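Local coordinates for putative 4-Hydroxy-2-oxoglutarate aldolase / 2-dehydro-3-deoxyphosphogluconate aldolase (Yersinia enterocolitica, PDB 3LM7), which is a putative aldolase of the KDGP aldolase family, built on a TIM-barrel fold, at residues 151-165 / 179-193. Numbering follows the deposited sequence.
Sequences IAMLKDMGGSSVKFF and VAEACAATGFWLEPT
With CG of Phe188 turned trans to its own nitrogen (chi1 -150°), the ring reaches between helix 147-156 and the chain leading into strand 161-164. Ser160 O sits over one face, while Gly159 O meets the edge, 3.3 Å from Phe188 CE1. Val162 CG2 lies in the ring plane, and Leu154 CB touches the rim 3.7 Å from Phe188 CZ, the two side chains roughly perpendicular. Lys155, extended beyond CG, runs opposite in direction to Phe188, with Lys155 CG 3.6 Å from Phe188 CE1. Its NZ donates a 2.9 Å hydrogen bond to a lone pair of Thr186 O and forms a salt bridge with the C-terminal Gln249 of the second subunit. Ser161 OG donates to Glu191 OE2 at 2.7 Å from above the carboxylate plane; Glu191 OE1 accepts from His94, Asn117 and His219, so both buried oxygens are held. Val162 pairs through N with Trp189 O (2.9 Å) and through O with Glu191 N (2.7 Å); Phe164 repeats this with Glu191 O and Thr193 N, a parallel ladder. Helix 173-185 is the crossover linking these adjacent strands in a beta-alpha-beta unit of the TIM barrel, with strand 115-120 beside 161-164 and helix 201-211 packing on Pro192.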
loop_
_atom_site.group_PDB
_atom_site.type_symbol
_atom_site.label_atom_id
_atom_site.label_comp_id
_atom_site.label_asym_id
_atom_site.label_seq_id
_atom_site.Cartn_x
_atom_site.Cartn_y
_atom_site.Cartn_z
ATOM N N ILE A 151 -12.052 9.010 -8.860
ATOM C CA ILE A 151 -11.048 8.786 -7.795
ATOM C C ILE A 151 -10.362 10.102 -7.407
ATOM O O ILE A 151 -10.193 10.447 -6.206
ATOM C CB ILE A 151 -9.973 7.758 -8.248
ATOM C CG1 ILE A 151 -10.617 6.329 -8.198
ATOM C CG2 ILE A 151 -8.803 7.802 -7.319
ATOM C CD1 ILE A 151 -9.775 5.280 -8.990
ATOM N N ALA A 152 -9.962 10.867 -8.429
ATOM C CA ALA A 152 -9.276 12.127 -8.110
ATOM C C ALA A 152 -10.214 13.073 -7.314
ATOM O O ALA A 152 -9.772 13.818 -6.429
ATOM C CB ALA A 152 -8.787 12.827 -9.427
HETATM N N MSE A 153 -11.496 13.108 -7.692
HETATM C CA MSE A 153 -12.467 13.968 -6.922
HETATM C C MSE A 153 -12.609 13.468 -5.470
HETATM O O MSE A 153 -12.630 14.292 -4.522
HETATM C CB MSE A 153 -13.856 14.009 -7.615
HETATM C CG MSE A 153 -13.748 14.692 -8.943
HETATM SE SE MSE A 153 -15.420 14.614 -9.966
HETATM C CE MSE A 153 -16.410 15.933 -8.945
ATOM N N LEU A 154 -12.717 12.149 -5.275
ATOM C CA LEU A 154 -12.754 11.573 -3.893
ATOM C C LEU A 154 -11.506 11.991 -3.100
ATOM O O LEU A 154 -11.635 12.477 -1.946
ATOM C CB LEU A 154 -12.851 10.050 -3.977
ATOM C CG LEU A 154 -14.270 9.593 -4.391
ATOM C CD1 LEU A 154 -14.330 8.120 -4.625
ATOM C CD2 LEU A 154 -15.377 9.939 -3.323
ATOM N N LYS A 155 -10.320 11.891 -3.736
ATOM C CA LYS A 155 -9.081 12.342 -3.046
ATOM C C LYS A 155 -9.150 13.823 -2.704
ATOM O O LYS A 155 -8.811 14.235 -1.560
ATOM C CB LYS A 155 -7.835 12.100 -3.909
ATOM C CG LYS A 155 -7.424 10.590 -4.125
ATOM C CD LYS A 155 -6.142 10.589 -5.033
ATOM C CE LYS A 155 -5.503 9.225 -5.147
ATOM N NZ LYS A 155 -4.493 9.333 -6.215
ATOM N N ASP A 156 -9.585 14.633 -3.671
ATOM C CA ASP A 156 -9.701 16.082 -3.447
ATOM C C ASP A 156 -10.652 16.365 -2.291
ATOM O O ASP A 156 -10.528 17.399 -1.595
ATOM C CB ASP A 156 -10.275 16.783 -4.700
ATOM C CG ASP A 156 -9.271 16.892 -5.829
ATOM O OD1 ASP A 156 -8.056 16.897 -5.538
ATOM O OD2 ASP A 156 -9.705 17.051 -7.005
HETATM N N MSE A 157 -11.643 15.500 -2.109
HETATM C CA MSE A 157 -12.608 15.692 -0.999
HETATM C C MSE A 157 -12.161 15.088 0.349
HETATM O O MSE A 157 -12.845 15.256 1.314
HETATM C CB MSE A 157 -14.015 15.218 -1.422
HETATM C CG MSE A 157 -14.553 16.132 -2.560
HETATM SE SE MSE A 157 -16.276 15.618 -3.213
HETATM C CE MSE A 157 -16.085 13.756 -3.361
ATOM N N GLY A 158 -10.981 14.473 0.428
ATOM C CA GLY A 158 -10.545 13.903 1.715
ATOM C C GLY A 158 -10.921 12.425 1.825
ATOM O O GLY A 158 -10.711 11.810 2.884
ATOM N N GLY A 159 -11.419 11.820 0.753
ATOM C CA GLY A 159 -11.910 10.421 0.876
ATOM C C GLY A 159 -10.740 9.441 0.898
ATOM O O GLY A 159 -9.593 9.770 0.379
ATOM N N SER A 160 -10.987 8.255 1.465
ATOM C CA SER A 160 -9.914 7.214 1.564
ATOM C C SER A 160 -10.076 6.075 0.552
ATOM O O SER A 160 -9.074 5.418 0.165
ATOM C CB SER A 160 -9.966 6.533 2.960
ATOM O OG SER A 160 -10.031 7.419 4.045
ATOM N N SER A 161 -11.320 5.808 0.160
ATOM C CA SER A 161 -11.664 4.599 -0.641
ATOM C C SER A 161 -12.908 4.794 -1.491
ATOM O O SER A 161 -13.775 5.651 -1.221
ATOM C CB SER A 161 -11.900 3.375 0.260
ATOM O OG SER A 161 -12.966 3.651 1.150
ATOM N N VAL A 162 -13.013 3.953 -2.489
ATOM C CA VAL A 162 -14.245 3.887 -3.270
ATOM C C VAL A 162 -15.115 2.783 -2.660
ATOM O O VAL A 162 -14.622 1.650 -2.484
ATOM C CB VAL A 162 -13.889 3.447 -4.722
ATOM C CG1 VAL A 162 -15.135 2.863 -5.532
ATOM C CG2 VAL A 162 -13.140 4.597 -5.458
ATOM N N LYS A 163 -16.399 3.092 -2.375
ATOM C CA LYS A 163 -17.325 2.001 -2.105
ATOM C C LYS A 163 -18.065 1.763 -3.438
ATOM O O LYS A 163 -18.648 2.694 -3.966
ATOM C CB LYS A 163 -18.345 2.393 -1.034
ATOM C CG LYS A 163 -19.338 1.222 -0.896
ATOM C CD LYS A 163 -20.617 1.580 -0.162
ATOM C CE LYS A 163 -20.557 0.876 1.186
ATOM N NZ LYS A 163 -21.598 1.504 2.090
ATOM N N PHE A 164 -17.885 0.606 -4.063
ATOM C CA PHE A 164 -18.448 0.376 -5.367
ATOM C C PHE A 164 -19.702 -0.427 -5.113
ATOM O O PHE A 164 -19.610 -1.599 -4.754
ATOM C CB PHE A 164 -17.459 -0.394 -6.220
ATOM C CG PHE A 164 -17.802 -0.456 -7.696
ATOM C CD1 PHE A 164 -18.010 0.687 -8.433
ATOM C CD2 PHE A 164 -17.863 -1.683 -8.339
ATOM C CE1 PHE A 164 -18.288 0.618 -9.799
ATOM C CE2 PHE A 164 -18.159 -1.757 -9.769
ATOM C CZ PHE A 164 -18.341 -0.646 -10.451
ATOM N N PHE A 165 -20.852 0.190 -5.358
ATOM C CA PHE A 165 -22.115 -0.363 -4.915
ATOM C C PHE A 165 -23.200 0.154 -5.829
ATOM O O PHE A 165 -23.148 1.329 -6.195
ATOM C CB PHE A 165 -22.402 0.149 -3.486
ATOM C CG PHE A 165 -23.764 -0.249 -2.982
ATOM C CD1 PHE A 165 -23.985 -1.524 -2.479
ATOM C CD2 PHE A 165 -24.823 0.688 -3.004
ATOM C CE1 PHE A 165 -25.277 -1.900 -2.004
ATOM C CE2 PHE A 165 -26.067 0.369 -2.530
ATOM C CZ PHE A 165 -26.315 -0.962 -2.039
ATOM N N VAL A 179 -12.274 -0.768 -12.130
ATOM C CA VAL A 179 -12.158 0.125 -10.934
ATOM C C VAL A 179 -10.966 -0.304 -10.070
ATOM O O VAL A 179 -10.215 0.557 -9.566
ATOM C CB VAL A 179 -13.458 0.117 -10.130
ATOM C CG1 VAL A 179 -13.339 0.793 -8.758
ATOM C CG2 VAL A 179 -14.619 0.872 -10.963
ATOM N N ALA A 180 -10.838 -1.623 -9.879
ATOM C CA ALA A 180 -9.725 -2.183 -9.124
ATOM C C ALA A 180 -8.372 -1.794 -9.739
ATOM O O ALA A 180 -7.446 -1.356 -9.023
ATOM C CB ALA A 180 -9.892 -3.719 -9.006
ATOM N N GLU A 181 -8.243 -1.891 -11.067
ATOM C CA GLU A 181 -6.945 -1.516 -11.720
ATOM C C GLU A 181 -6.646 -0.024 -11.592
ATOM O O GLU A 181 -5.492 0.359 -11.331
ATOM C CB GLU A 181 -6.945 -1.933 -13.186
ATOM C CG GLU A 181 -7.540 -3.294 -13.264
ATOM C CD GLU A 181 -6.715 -4.269 -13.923
ATOM O OE1 GLU A 181 -5.553 -4.384 -13.391
ATOM O OE2 GLU A 181 -7.242 -4.930 -14.915
ATOM N N ALA A 182 -7.720 0.783 -11.660
ATOM C CA ALA A 182 -7.584 2.228 -11.514
ATOM C C ALA A 182 -7.232 2.608 -10.034
ATOM O O ALA A 182 -6.347 3.483 -9.769
ATOM C CB ALA A 182 -8.917 2.922 -11.998
ATOM N N CYS A 183 -7.822 1.903 -9.065
ATOM C CA CYS A 183 -7.447 2.178 -7.660
ATOM C C CYS A 183 -5.971 1.814 -7.441
ATOM O O CYS A 183 -5.277 2.532 -6.777
ATOM C CB CYS A 183 -8.290 1.337 -6.681
ATOM S SG CYS A 183 -10.066 2.004 -6.556
ATOM N N ALA A 184 -5.563 0.633 -7.896
ATOM C CA ALA A 184 -4.153 0.201 -7.762
ATOM C C ALA A 184 -3.261 1.255 -8.409
ATOM O O ALA A 184 -2.225 1.641 -7.840
ATOM C CB ALA A 184 -3.947 -1.197 -8.452
ATOM N N ALA A 185 -3.625 1.688 -9.609
ATOM C CA ALA A 185 -2.755 2.688 -10.313
ATOM C C ALA A 185 -2.587 3.985 -9.507
ATOM O O ALA A 185 -1.526 4.626 -9.542
ATOM C CB ALA A 185 -3.360 3.027 -11.723
ATOM N N THR A 186 -3.664 4.413 -8.838
ATOM C CA THR A 186 -3.691 5.726 -8.209
ATOM C C THR A 186 -3.414 5.619 -6.719
ATOM O O THR A 186 -3.562 6.609 -6.026
ATOM C CB THR A 186 -5.112 6.409 -8.380
ATOM O OG1 THR A 186 -6.144 5.540 -7.878
ATOM C CG2 THR A 186 -5.401 6.680 -9.888
ATOM N N GLY A 187 -3.078 4.422 -6.215
ATOM C CA GLY A 187 -2.854 4.281 -4.761
ATOM C C GLY A 187 -4.112 4.424 -3.911
ATOM O O GLY A 187 -4.034 4.774 -2.742
ATOM N N PHE A 188 -5.285 4.168 -4.484
ATOM C CA PHE A 188 -6.553 4.381 -3.742
ATOM C C PHE A 188 -7.135 3.012 -3.336
ATOM O O PHE A 188 -6.739 1.967 -3.851
ATOM C CB PHE A 188 -7.561 5.175 -4.603
ATOM C CG PHE A 188 -8.515 6.033 -3.818
ATOM C CD1 PHE A 188 -8.038 7.066 -2.991
ATOM C CD2 PHE A 188 -9.918 5.869 -3.976
ATOM C CE1 PHE A 188 -8.944 7.901 -2.271
ATOM C CE2 PHE A 188 -10.814 6.735 -3.299
ATOM C CZ PHE A 188 -10.315 7.760 -2.451
ATOM N N TRP A 189 -7.994 3.026 -2.327
ATOM C CA TRP A 189 -8.508 1.794 -1.712
ATOM C C TRP A 189 -9.891 1.476 -2.203
ATOM O O TRP A 189 -10.576 2.326 -2.789
ATOM C CB TRP A 189 -8.483 1.957 -0.180
ATOM C CG TRP A 189 -7.078 2.349 0.310
ATOM C CD1 TRP A 189 -5.850 2.174 -0.357
ATOM C CD2 TRP A 189 -6.770 2.953 1.562
ATOM N NE1 TRP A 189 -4.835 2.685 0.412
ATOM C CE2 TRP A 189 -5.354 3.149 1.601
ATOM C CE3 TRP A 189 -7.554 3.320 2.691
ATOM C CZ2 TRP A 189 -4.701 3.731 2.714
ATOM C CZ3 TRP A 189 -6.881 3.961 3.814
ATOM C CH2 TRP A 189 -5.466 4.142 3.788
ATOM N N LEU A 190 -10.339 0.238 -1.966
ATOM C CA LEU A 190 -11.567 -0.210 -2.598
ATOM C C LEU A 190 -12.427 -1.068 -1.668
ATOM O O LEU A 190 -11.897 -1.973 -0.972
ATOM C CB LEU A 190 -11.182 -1.058 -3.837
ATOM C CG LEU A 190 -12.312 -1.600 -4.767
ATOM C CD1 LEU A 190 -13.305 -0.492 -5.192
ATOM C CD2 LEU A 190 -11.656 -2.228 -6.047
ATOM N N GLU A 191 -13.753 -0.815 -1.686
ATOM C CA GLU A 191 -14.677 -1.524 -0.821
ATOM C C GLU A 191 -15.796 -2.107 -1.668
ATOM O O GLU A 191 -16.848 -1.454 -1.874
ATOM C CB GLU A 191 -15.234 -0.556 0.258
ATOM C CG GLU A 191 -14.117 0.289 0.928
ATOM C CD GLU A 191 -14.553 0.938 2.211
ATOM O OE1 GLU A 191 -15.642 0.577 2.727
ATOM O OE2 GLU A 191 -13.758 1.701 2.774
ATOM N N PRO A 192 -15.587 -3.321 -2.219
ATOM C CA PRO A 192 -16.677 -3.912 -3.012
ATOM C C PRO A 192 -17.875 -4.250 -2.136
ATOM O O PRO A 192 -17.705 -4.771 -1.010
ATOM C CB PRO A 192 -16.067 -5.210 -3.575
ATOM C CG PRO A 192 -14.931 -5.523 -2.637
ATOM C CD PRO A 192 -14.410 -4.212 -2.116
ATOM N N THR A 193 -19.082 -3.930 -2.606
ATOM C CA THR A 193 -20.260 -4.060 -1.715
ATOM C C THR A 193 -21.449 -4.427 -2.609
ATOM O O THR A 193 -21.669 -3.784 -3.673
ATOM C CB THR A 193 -20.661 -2.723 -1.031
ATOM O OG1 THR A 193 -19.560 -2.141 -0.319
ATOM C CG2 THR A 193 -21.803 -2.882 -0.038
#